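PDB 6A51: CheQ from Campylobacter jejuni subsp. jejuni, which controls, as a regulator together with CheP, transcription of the core chemotaxis operon cheVAW. Local coordinates for residues Leu82-Ala88 against Ile122-Lys128; Leu24-Asn30 against Ile60-Arg65; Ser109-Leu113 against Ile161-Met165; Phe91-Leu97 against Gln140-Ile144. One frame throughout, in Å; residues are numbered along the deposited sequence.

Interaction 1. Residues Leu82-Ala88 against Ile122-Lys128; sequences LNGFVLA and IKFVNLK
Strands 85-87 (edge) and 122-126 (centre) of a three-stranded antiparallel sheet, completed by 116-119, show how strands can run straight into helices. Their segment axes come within 4.5 Å and run at 138°. A type II turn spans Leu82 to Phe85. Leu82 (m, t) lays CD2 over one face of the Phe124 ring, 3.9 Å from its centroid. Gly84 has positive phi, and a side chain here would collide with Asn126 and Lys128; its O accepts from Lys128 N at 3.2 Å and, weakly, from Leu127 N at 2.9 Å. Phe85 (m) forms a non-hydrogen-bonded pair with Asn126, whose CB sits 4.0 Å from the Phe85 ring centroid. Val86 and Val125 are the hydrogen-bonded pair: Val86 N to Val125 O and Val125 N to Val86 O, both 2.9 Å. Leu87, opposite Phe124, sets CD1 over the other face of that ring, 4.0 Å from the centroid. Ala88 opens a helix, and its N donates to Lys123 O at 2.9 Å. Asn126 N-caps helix 127-134, its OD1 taking Lys129 N. The polar bonds across the contact are thus all main chain, while its buried side chains meet mostly through apolar and CH-pi contacts.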
# COMPACT_ATOMS: atom_id res chain seq x y z
N LEU A 82 1.35 -4.45 -9.00
CA LEU A 82 1.02 -3.69 -7.80
C LEU A 82 0.78 -2.22 -8.13
O LEU A 82 0.96 -1.36 -7.25
CB LEU A 82 2.13 -3.84 -6.76
CG LEU A 82 2.41 -5.25 -6.22
CD1 LEU A 82 3.83 -5.35 -5.66
CD2 LEU A 82 1.39 -5.60 -5.15
N ASN A 83 0.42 -1.90 -9.37
CA ASN A 83 0.16 -0.51 -9.75
C ASN A 83 -0.90 0.11 -8.87
O ASN A 83 -1.99 -0.45 -8.71
CB ASN A 83 -0.26 -0.44 -11.21
CG ASN A 83 0.88 -0.76 -12.17
OD1 ASN A 83 2.05 -0.70 -11.80
ND2 ASN A 83 0.53 -1.08 -13.41
N GLY A 84 -0.57 1.26 -8.27
CA GLY A 84 -1.45 1.96 -7.36
C GLY A 84 -1.55 1.37 -5.97
O GLY A 84 -2.24 1.94 -5.11
N PHE A 85 -0.89 0.25 -5.70
CA PHE A 85 -1.09 -0.37 -4.40
C PHE A 85 -0.05 0.09 -3.40
O PHE A 85 1.04 0.55 -3.76
CB PHE A 85 -1.07 -1.89 -4.51
CG PHE A 85 -2.35 -2.46 -5.03
CD1 PHE A 85 -2.58 -2.54 -6.41
CD2 PHE A 85 -3.36 -2.88 -4.16
CE1 PHE A 85 -3.77 -3.05 -6.90
CE2 PHE A 85 -4.56 -3.41 -4.65
CZ PHE A 85 -4.76 -3.50 -6.03
N VAL A 86 -0.43 -0.01 -2.13
CA VAL A 86 0.48 0.14 -1.01
C VAL A 86 0.14 -0.97 -0.02
O VAL A 86 -0.95 -1.55 -0.05
CB VAL A 86 0.36 1.52 -0.32
CG1 VAL A 86 0.44 2.64 -1.34
CG2 VAL A 86 -0.93 1.60 0.47
N LEU A 87 1.10 -1.29 0.84
CA LEU A 87 0.82 -2.22 1.93
C LEU A 87 -0.34 -1.70 2.76
O LEU A 87 -0.45 -0.50 3.04
CB LEU A 87 2.06 -2.38 2.79
CG LEU A 87 2.55 -3.76 3.16
CD1 LEU A 87 2.47 -4.66 1.95
CD2 LEU A 87 3.98 -3.60 3.59
N ALA A 88 -1.24 -2.60 3.16
CA ALA A 88 -2.41 -2.17 3.93
C ALA A 88 -2.00 -1.56 5.27
O ALA A 88 -2.57 -0.53 5.67
CB ALA A 88 -3.36 -3.35 4.16
N ILE A 122 0.03 -11.27 2.26
CA ILE A 122 0.23 -9.85 2.52
C ILE A 122 -0.96 -9.08 1.93
O ILE A 122 -1.29 -9.25 0.75
CB ILE A 122 1.56 -9.36 1.92
CG1 ILE A 122 2.70 -10.29 2.33
CG2 ILE A 122 1.86 -7.96 2.38
CD1 ILE A 122 2.87 -10.40 3.82
N LYS A 123 -1.59 -8.23 2.74
CA LYS A 123 -2.75 -7.44 2.31
C LYS A 123 -2.31 -6.09 1.74
O LYS A 123 -1.54 -5.37 2.38
CB LYS A 123 -3.72 -7.22 3.47
CG LYS A 123 -5.17 -6.90 3.05
CD LYS A 123 -6.03 -6.41 4.23
CE LYS A 123 -6.12 -7.44 5.36
NZ LYS A 123 -6.37 -6.81 6.70
N PHE A 124 -2.81 -5.75 0.55
CA PHE A 124 -2.55 -4.46 -0.08
C PHE A 124 -3.85 -3.67 -0.27
O PHE A 124 -4.94 -4.24 -0.37
CB PHE A 124 -1.87 -4.62 -1.45
CG PHE A 124 -0.55 -5.32 -1.39
CD1 PHE A 124 -0.50 -6.70 -1.24
CD2 PHE A 124 0.63 -4.61 -1.50
CE1 PHE A 124 0.72 -7.36 -1.19
CE2 PHE A 124 1.85 -5.25 -1.47
CZ PHE A 124 1.89 -6.63 -1.30
N VAL A 125 -3.71 -2.35 -0.34
CA VAL A 125 -4.81 -1.43 -0.59
C VAL A 125 -4.46 -0.61 -1.82
O VAL A 125 -3.30 -0.23 -2.00
CB VAL A 125 -5.08 -0.48 0.60
CG1 VAL A 125 -6.10 0.56 0.22
CG2 VAL A 125 -5.55 -1.23 1.81
N ASN A 126 -5.45 -0.34 -2.68
CA ASN A 126 -5.19 0.46 -3.87
C ASN A 126 -5.35 1.92 -3.49
O ASN A 126 -6.46 2.47 -3.53
CB ASN A 126 -6.10 0.08 -5.02
CG ASN A 126 -5.65 0.71 -6.33
OD1 ASN A 126 -5.30 1.89 -6.37
ND2 ASN A 126 -5.61 -0.08 -7.38
N LEU A 127 -4.23 2.55 -3.12
CA LEU A 127 -4.27 3.94 -2.68
C LEU A 127 -4.60 4.86 -3.84
O LEU A 127 -5.29 5.87 -3.67
CB LEU A 127 -2.93 4.32 -2.06
CG LEU A 127 -2.80 5.71 -1.44
CD1 LEU A 127 -3.94 5.90 -0.49
CD2 LEU A 127 -1.50 5.80 -0.68
N LYS A 128 -4.11 4.52 -5.04
CA LYS A 128 -4.32 5.36 -6.21
C LYS A 128 -5.81 5.52 -6.49
O LYS A 128 -6.28 6.64 -6.74
CB LYS A 128 -3.61 4.76 -7.42
CG LYS A 128 -3.60 5.67 -8.64
CD LYS A 128 -3.08 4.93 -9.87
CE LYS A 128 -2.73 5.89 -11.00
NZ LYS A 128 -3.95 6.42 -11.68

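Interaction 2. Residues Leu24-Asn30 against Ile60-Arg65; sequences LDHYILN and IIFLHR
Phe62, Ile28 and Arg65 lose the most surface where Leu24-Asn30 meets Ile60-Arg65, an antiparallel pairing that follows the textbook alternation of beta bridges. The axes of strands 27-29 and 62-64 approach to 4.5 Å at 147°. Phe62 (m) faces Leu29 in a non-hydrogen-bonded pair, CA to CA 4.7 Å. Leu24 CD2 lies over one face of the Phe62 ring, 4.0 Å from its centroid, and Leu29 CD1 comes to 3.5 Å from Phe62 CE2. Ile28 (p, t) forms the hydrogen-bonded pair with Leu63: Ile28 N to Leu63 O is 3.0 Å, Leu63 N to Ile28 O 2.9 Å. Asn30 N extends this ladder to Ile61 O at 3.1 Å, as the chain enters helix 30-37. Arg65 (m, t) closes the other end, its N donating to His26 O at 3.0 Å, and folds its guanidinium back so that Ile28 CG2 covers one face, 3.5 Å from Arg65 NH2. Between these ends Tyr27 (m) pairs with His64 (t), CA to CA 4.5 Å, and the two make an edge-to-face stack, centroids 5.0 Å apart, with the His64 edge toward the Tyr27 face. A type I turn, Leu24 to Tyr27, leads in. Strand 27-29 is outermost in a mixed sheet where 62-64 next pairs with 52-55; Tyr27 reaches Leu16 and Leu18 of strand 15-18, while Leu24, Leu29 and Phe62 pack on Phe124 of strand 122-126.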
# COMPACT_ATOMS: atom_id res chain seq x y z
N LEU A 24 3.30 1.01 -5.40
CA LEU A 24 4.29 -0.03 -5.66
C LEU A 24 4.39 -0.41 -7.13
O LEU A 24 4.77 -1.55 -7.44
CB LEU A 24 3.96 -1.25 -4.80
CG LEU A 24 4.10 -1.05 -3.31
CD1 LEU A 24 3.27 -2.11 -2.58
CD2 LEU A 24 5.60 -1.14 -2.93
N ASP A 25 4.04 0.50 -8.05
CA ASP A 25 4.09 0.27 -9.49
C ASP A 25 5.36 -0.47 -9.93
O ASP A 25 5.30 -1.53 -10.55
CB ASP A 25 4.03 1.62 -10.21
CG ASP A 25 2.61 2.20 -10.30
OD1 ASP A 25 1.82 2.07 -9.34
OD2 ASP A 25 2.32 2.81 -11.34
N HIS A 26 6.51 0.11 -9.61
CA HIS A 26 7.81 -0.34 -10.06
C HIS A 26 8.39 -1.50 -9.23
O HIS A 26 9.59 -1.76 -9.36
CB HIS A 26 8.77 0.84 -10.06
CG HIS A 26 8.32 1.99 -10.90
ND1 HIS A 26 7.75 1.81 -12.14
CD2 HIS A 26 8.34 3.32 -10.68
CE1 HIS A 26 7.44 2.99 -12.65
NE2 HIS A 26 7.79 3.92 -11.79
N TYR A 27 7.61 -2.18 -8.40
CA TYR A 27 8.16 -3.16 -7.47
C TYR A 27 7.37 -4.46 -7.54
O TYR A 27 6.19 -4.48 -7.87
CB TYR A 27 8.14 -2.67 -6.01
CG TYR A 27 9.09 -1.55 -5.70
CD1 TYR A 27 8.71 -0.22 -5.83
CD2 TYR A 27 10.38 -1.81 -5.25
CE1 TYR A 27 9.58 0.82 -5.52
CE2 TYR A 27 11.26 -0.78 -4.95
CZ TYR A 27 10.85 0.53 -5.08
OH TYR A 27 11.74 1.56 -4.78
N ILE A 28 8.04 -5.55 -7.16
CA ILE A 28 7.38 -6.83 -6.92
C ILE A 28 7.70 -7.27 -5.50
O ILE A 28 8.69 -6.87 -4.89
CB ILE A 28 7.80 -7.92 -7.93
CG1 ILE A 28 9.28 -8.22 -7.76
CG2 ILE A 28 7.48 -7.49 -9.36
CD1 ILE A 28 9.84 -9.05 -8.86
N LEU A 29 6.83 -8.12 -4.98
CA LEU A 29 6.99 -8.61 -3.62
C LEU A 29 8.01 -9.75 -3.62
O LEU A 29 7.91 -10.70 -4.40
CB LEU A 29 5.63 -9.07 -3.11
CG LEU A 29 5.49 -9.57 -1.69
CD1 LEU A 29 5.49 -8.40 -0.73
CD2 LEU A 29 4.19 -10.34 -1.58
N ASN A 30 9.02 -9.66 -2.74
CA ASN A 30 10.06 -10.68 -2.73
C ASN A 30 9.50 -12.03 -2.33
O ASN A 30 9.89 -13.06 -2.88
CB ASN A 30 11.20 -10.27 -1.79
CG ASN A 30 12.27 -11.35 -1.66
OD1 ASN A 30 12.91 -11.74 -2.65
ND2 ASN A 30 12.48 -11.84 -0.44
N ILE A 60 8.70 -6.22 5.33
CA ILE A 60 8.39 -6.89 4.08
C ILE A 60 9.21 -6.25 2.96
O ILE A 60 9.24 -5.03 2.80
CB ILE A 60 6.87 -6.80 3.82
CG1 ILE A 60 6.14 -7.78 4.74
CG2 ILE A 60 6.55 -7.08 2.35
CD1 ILE A 60 4.96 -7.17 5.37
N ILE A 61 9.87 -7.09 2.18
CA ILE A 61 10.84 -6.64 1.20
C ILE A 61 10.17 -6.56 -0.16
O ILE A 61 9.49 -7.50 -0.57
CB ILE A 61 12.05 -7.58 1.15
CG1 ILE A 61 12.74 -7.58 2.51
CG2 ILE A 61 13.00 -7.14 0.06
CD1 ILE A 61 13.11 -6.19 2.97
N PHE A 62 10.38 -5.44 -0.86
CA PHE A 62 9.98 -5.30 -2.25
C PHE A 62 11.23 -5.09 -3.11
O PHE A 62 12.15 -4.37 -2.71
CB PHE A 62 9.01 -4.13 -2.43
CG PHE A 62 7.71 -4.30 -1.67
CD1 PHE A 62 7.62 -3.94 -0.34
CD2 PHE A 62 6.60 -4.85 -2.30
CE1 PHE A 62 6.44 -4.11 0.36
CE2 PHE A 62 5.42 -5.03 -1.60
CZ PHE A 62 5.33 -4.67 -0.27
N LEU A 63 11.25 -5.72 -4.28
CA LEU A 63 12.37 -5.61 -5.21
C LEU A 63 11.98 -4.69 -6.35
O LEU A 63 10.90 -4.82 -6.92
CB LEU A 63 12.76 -6.98 -5.76
CG LEU A 63 13.11 -8.00 -4.66
CD1 LEU A 63 13.24 -9.42 -5.21
CD2 LEU A 63 14.36 -7.55 -3.95
N HIS A 64 12.87 -3.76 -6.68
CA HIS A 64 12.62 -2.88 -7.81
C HIS A 64 12.81 -3.68 -9.10
O HIS A 64 13.79 -4.42 -9.23
CB HIS A 64 13.56 -1.68 -7.74
CG HIS A 64 13.16 -0.55 -8.63
ND1 HIS A 64 13.02 -0.68 -9.99
CD2 HIS A 64 12.87 0.74 -8.35
CE1 HIS A 64 12.67 0.48 -10.51
NE2 HIS A 64 12.57 1.36 -9.54
N ARG A 65 11.87 -3.53 -10.05
CA ARG A 65 11.79 -4.44 -11.20
C ARG A 65 13.02 -4.34 -12.09
O ARG A 65 13.39 -5.33 -12.74
CB ARG A 65 10.55 -4.15 -12.04
CG ARG A 65 9.28 -4.31 -11.30
CD ARG A 65 8.09 -3.66 -11.99
NE ARG A 65 6.92 -4.42 -11.61
CZ ARG A 65 6.48 -5.49 -12.25
NH1 ARG A 65 7.10 -5.88 -13.36
NH2 ARG A 65 5.42 -6.16 -11.80

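Interaction 3. Residues Ser109-Leu113 against Ile161-Met165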
# COMPACT_ATOMS: atom_id res chain seq x y z
N SER A 109 -17.94 0.27 6.67
CA SER A 109 -18.32 0.97 5.44
C SER A 109 -17.09 1.38 4.64
O SER A 109 -17.11 1.34 3.40
CB SER A 109 -19.17 2.20 5.76
OG SER A 109 -20.39 1.88 6.42
N ILE A 110 -16.00 1.75 5.31
CA ILE A 110 -14.75 2.08 4.62
C ILE A 110 -14.26 0.89 3.80
O ILE A 110 -13.86 1.05 2.64
CB ILE A 110 -13.69 2.54 5.64
CG1 ILE A 110 -14.02 3.94 6.11
CG2 ILE A 110 -12.32 2.57 4.99
CD1 ILE A 110 -13.72 4.95 5.06
N TYR A 111 -14.28 -0.31 4.39
CA TYR A 111 -13.75 -1.48 3.68
C TYR A 111 -14.33 -1.56 2.28
O TYR A 111 -13.66 -1.91 1.30
CB TYR A 111 -14.08 -2.76 4.45
CG TYR A 111 -13.57 -4.02 3.79
CD1 TYR A 111 -14.25 -4.59 2.70
CD2 TYR A 111 -12.43 -4.66 4.25
CE1 TYR A 111 -13.79 -5.73 2.10
CE2 TYR A 111 -11.96 -5.82 3.65
CZ TYR A 111 -12.65 -6.34 2.57
OH TYR A 111 -12.20 -7.48 1.97
N LYS A 112 -15.57 -1.19 2.17
CA LYS A 112 -16.32 -1.38 0.96
C LYS A 112 -15.98 -0.36 -0.12
O LYS A 112 -16.12 -0.66 -1.30
CB LYS A 112 -17.78 -1.33 1.35
CG LYS A 112 -18.63 -0.68 0.39
CD LYS A 112 -19.33 -1.83 -0.27
CE LYS A 112 -20.49 -1.37 -1.10
NZ LYS A 112 -20.99 -2.43 -2.02
N LEU A 113 -15.51 0.82 0.27
CA LEU A 113 -15.00 1.83 -0.66
C LEU A 113 -13.63 1.50 -1.23
O LEU A 113 -13.16 2.22 -2.13
CB LEU A 113 -14.90 3.17 0.05
CG LEU A 113 -16.19 3.70 0.66
CD1 LEU A 113 -15.88 4.95 1.40
CD2 LEU A 113 -17.23 3.98 -0.43
N ILE A 161 -17.35 10.54 3.50
CA ILE A 161 -17.45 9.38 2.63
C ILE A 161 -18.30 8.27 3.21
O ILE A 161 -18.50 7.25 2.54
CB ILE A 161 -16.06 8.84 2.28
CG1 ILE A 161 -15.36 8.37 3.56
CG2 ILE A 161 -15.25 9.90 1.55
CD1 ILE A 161 -13.93 7.91 3.30
N THR A 162 -18.81 8.44 4.42
CA THR A 162 -19.50 7.41 5.19
C THR A 162 -20.42 8.14 6.15
O THR A 162 -20.20 9.31 6.45
CB THR A 162 -18.49 6.52 5.92
OG1 THR A 162 -18.07 5.47 5.04
CG2 THR A 162 -19.02 5.94 7.23
N GLU A 163 -21.47 7.45 6.60
CA GLU A 163 -22.32 7.98 7.66
C GLU A 163 -21.51 8.66 8.76
O GLU A 163 -21.91 9.70 9.28
CB GLU A 163 -23.16 6.85 8.25
CG GLU A 163 -24.54 7.28 8.68
CD GLU A 163 -25.61 6.24 8.36
OE1 GLU A 163 -26.59 6.61 7.66
OE2 GLU A 163 -25.46 5.08 8.81
N SER A 164 -20.32 8.12 9.07
CA SER A 164 -19.52 8.57 10.19
C SER A 164 -18.07 8.97 9.88
O SER A 164 -17.40 9.49 10.77
CB SER A 164 -19.47 7.46 11.25
OG SER A 164 -18.89 6.30 10.67
N MET A 165 -17.54 8.71 8.67
CA MET A 165 -16.12 8.93 8.42
C MET A 165 -15.90 10.13 7.50
O MET A 165 -16.63 10.33 6.53
CB MET A 165 -15.44 7.71 7.81
CG MET A 165 -15.54 6.44 8.63
SD MET A 165 -14.71 6.57 10.23
CE MET A 165 -12.99 6.42 9.81
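Apolar contacts between side chains carry most of this small interface, which buries 235 Å² in all. Ile110 has the largest share: its CD1 lies 3.5 Å from Ile161 CD1, and its CG1 is 3.9 Å from Met165 CG. One turn further along, Leu113 CD1 approaches Ile161 CB at 4.0 Å and Ile161 O at 3.7 Å. The general principle is that residues three apart on a helical turn present one side to a partner; here that turn, 109-113, is short and weakly bonded, and it rests against the loop joining strands 159-160 and 165-169 of an antiparallel sheet. The loop is drawn closed by Ile161 N to Met165 O at 3.1 Å. Ile161 also touches Phe130, Phe133 and Leu134 of helix 127-134, and the disulfide between Cys147 and Cys166 ties the sheet nearby. Thr162 OG1 makes a van der Waals contact, 3.5 Å from Ser109 CB; this hydroxyl bonds weakly to Ile161 O at 3.1 Å, and no hydrogen bond crosses between the segments.

Interaction 4. Residues Phe91-Leu97 against Gln140-Ile144; sequences FCSFTGL and QHIYI
The C-terminal end of a helix offers backbone carbonyls that no further turn will use, and here a strand and the loop leading into it take up two of them. Helix 91-95 and strand 142-144 cross at -98°, their axes 7.7 Å apart at closest, with Thr95 CA 4.2 Å from Tyr143 CA. Gln140 O lies near the plane of the Phe94 ring, 3.7 Å from Phe94 CZ, and accepts from Tyr131 OH. His141 (t) donates from NE2 to Phe94 O at 3.1 Å; its ring sits obliquely to that of Phe94 (t), centroids 4.1 Å apart, and stacks with Tyr170. Ile142 (p, t) sets CG1 4.0 Å from Phe94 CE2. Tyr143 adds a CA-H...O contact to Thr95 O at 3.5 Å, its hydroxyl bonding Arg158. Ile144 (m, t) points at the helix, its N donating to Thr95 O at 3.0 Å, while CD1 meets Phe91 CZ at 4.0 Å and CG2 meets Leu97 CD1 at 4.1 Å. A water donates to Gly96 O and Ile144 O, each at 3.0 Å. Gly96, with positive phi, is the first residue past the helix, and Thr95 (p) forms an ST turn: OG1 accepts from Leu97 N at 3.1 Å and donates to Phe91 O at 2.8 Å. Strand amide, imidazole and water thus satisfy carbonyls at the helix terminus, beside apolar contacts that Ile144 makes with Phe91 and Leu97.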
# COMPACT_ATOMS: atom_id res chain seq x y z
N PHE A 91 -1.06 1.90 4.57
CA PHE A 91 -2.26 2.71 4.38
C PHE A 91 -2.85 3.11 5.72
O PHE A 91 -3.23 4.27 5.91
CB PHE A 91 -3.27 1.93 3.54
CG PHE A 91 -4.56 2.67 3.30
CD1 PHE A 91 -5.63 2.53 4.17
CD2 PHE A 91 -4.72 3.46 2.18
CE1 PHE A 91 -6.83 3.20 3.94
CE2 PHE A 91 -5.92 4.13 1.94
CZ PHE A 91 -6.98 4.00 2.84
N CYS A 92 -2.91 2.18 6.68
CA CYS A 92 -3.47 2.50 7.99
C CYS A 92 -2.54 3.41 8.77
O CYS A 92 -2.99 4.31 9.49
CB CYS A 92 -3.76 1.23 8.78
SG CYS A 92 -5.01 0.15 8.02
N SER A 93 -1.23 3.20 8.65
CA SER A 93 -0.27 4.13 9.22
C SER A 93 -0.45 5.53 8.63
O SER A 93 -0.67 6.50 9.36
CB SER A 93 1.15 3.59 8.98
OG SER A 93 2.16 4.49 9.39
N PHE A 94 -0.41 5.62 7.30
CA PHE A 94 -0.52 6.90 6.61
C PHE A 94 -1.81 7.65 6.99
O PHE A 94 -1.77 8.83 7.35
CB PHE A 94 -0.46 6.63 5.10
CG PHE A 94 -0.46 7.85 4.24
CD1 PHE A 94 0.49 8.84 4.40
CD2 PHE A 94 -1.35 7.96 3.19
CE1 PHE A 94 0.51 9.95 3.57
CE2 PHE A 94 -1.33 9.07 2.35
CZ PHE A 94 -0.41 10.07 2.55
N THR A 95 -2.95 6.97 6.94
CA THR A 95 -4.23 7.64 7.08
C THR A 95 -4.71 7.72 8.52
O THR A 95 -5.71 8.39 8.78
CB THR A 95 -5.33 6.94 6.28
OG1 THR A 95 -5.55 5.63 6.82
CG2 THR A 95 -4.97 6.82 4.82
N GLY A 96 -4.07 7.01 9.44
CA GLY A 96 -4.63 6.90 10.77
C GLY A 96 -5.85 6.02 10.88
O GLY A 96 -6.45 5.96 11.96
N LEU A 97 -6.26 5.36 9.82
CA LEU A 97 -7.39 4.44 9.91
C LEU A 97 -7.01 3.25 10.77
O LEU A 97 -5.88 2.76 10.72
CB LEU A 97 -7.79 3.98 8.50
CG LEU A 97 -8.94 3.00 8.35
CD1 LEU A 97 -10.25 3.74 8.56
CD2 LEU A 97 -8.90 2.36 6.98
N GLN A 140 -0.83 14.50 -1.74
CA GLN A 140 -1.43 15.03 -0.52
C GLN A 140 -1.40 13.98 0.58
O GLN A 140 -1.57 12.78 0.34
CB GLN A 140 -2.86 15.47 -0.80
CG GLN A 140 -2.99 16.96 -1.02
CD GLN A 140 -4.20 17.30 -1.81
OE1 GLN A 140 -4.37 16.81 -2.93
NE2 GLN A 140 -5.08 18.14 -1.24
N HIS A 141 -1.17 14.44 1.80
CA HIS A 141 -1.27 13.58 2.97
C HIS A 141 -2.72 13.64 3.44
O HIS A 141 -3.17 14.67 3.95
CB HIS A 141 -0.30 14.01 4.06
CG HIS A 141 -0.07 12.96 5.10
ND1 HIS A 141 1.19 12.58 5.52
CD2 HIS A 141 -0.95 12.19 5.80
CE1 HIS A 141 1.08 11.63 6.44
NE2 HIS A 141 -0.21 11.38 6.62
N ILE A 142 -3.45 12.55 3.26
CA ILE A 142 -4.83 12.45 3.70
C ILE A 142 -4.87 11.78 5.06
O ILE A 142 -4.01 10.96 5.40
CB ILE A 142 -5.70 11.68 2.68
CG1 ILE A 142 -5.17 10.25 2.51
CG2 ILE A 142 -5.65 12.37 1.32
CD1 ILE A 142 -5.96 9.41 1.53
N TYR A 143 -5.86 12.13 5.87
CA TYR A 143 -6.21 11.36 7.05
C TYR A 143 -7.69 11.01 6.99
O TYR A 143 -8.49 11.70 6.35
CB TYR A 143 -5.94 12.11 8.36
CG TYR A 143 -6.73 13.39 8.58
CD1 TYR A 143 -6.25 14.62 8.14
CD2 TYR A 143 -7.94 13.38 9.28
CE1 TYR A 143 -6.95 15.80 8.38
CE2 TYR A 143 -8.65 14.55 9.51
CZ TYR A 143 -8.15 15.75 9.05
OH TYR A 143 -8.84 16.91 9.28
N ILE A 144 -8.04 9.91 7.67
CA ILE A 144 -9.40 9.40 7.73
C ILE A 144 -9.78 9.36 9.20
O ILE A 144 -9.04 8.82 10.03
CB ILE A 144 -9.53 8.00 7.10
CG1 ILE A 144 -9.06 8.00 5.66
CG2 ILE A 144 -10.98 7.51 7.17
CD1 ILE A 144 -8.97 6.61 5.05
O HOH W 1 -9.26 7.03 12.41

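The centre of interaction 1 lies about 3 Å from the centre of the chain, between interactions 2 and 4, touching both; interaction 3 stays about 6 Å away by nearest atoms. It meets interaction 2 (centres 12 Å apart) through Gly84 N to Asp25 OD1 at 2.7 Å and Phe85 O to Leu24 N at 2.8 Å, both probable hydrogen bonds. Toward interaction 4, 13 Å away by centres, Leu127 CD1 packs 3.6 Å from Phe91 CE2. Interactions 3 and 4 lie on the same side of the chain's centre, and Met165 CE reaches Ile144 CG2 at 3.5 Å. Interactions 2 and 3 lie on opposite sides of it, with nearest atoms about 17 Å apart.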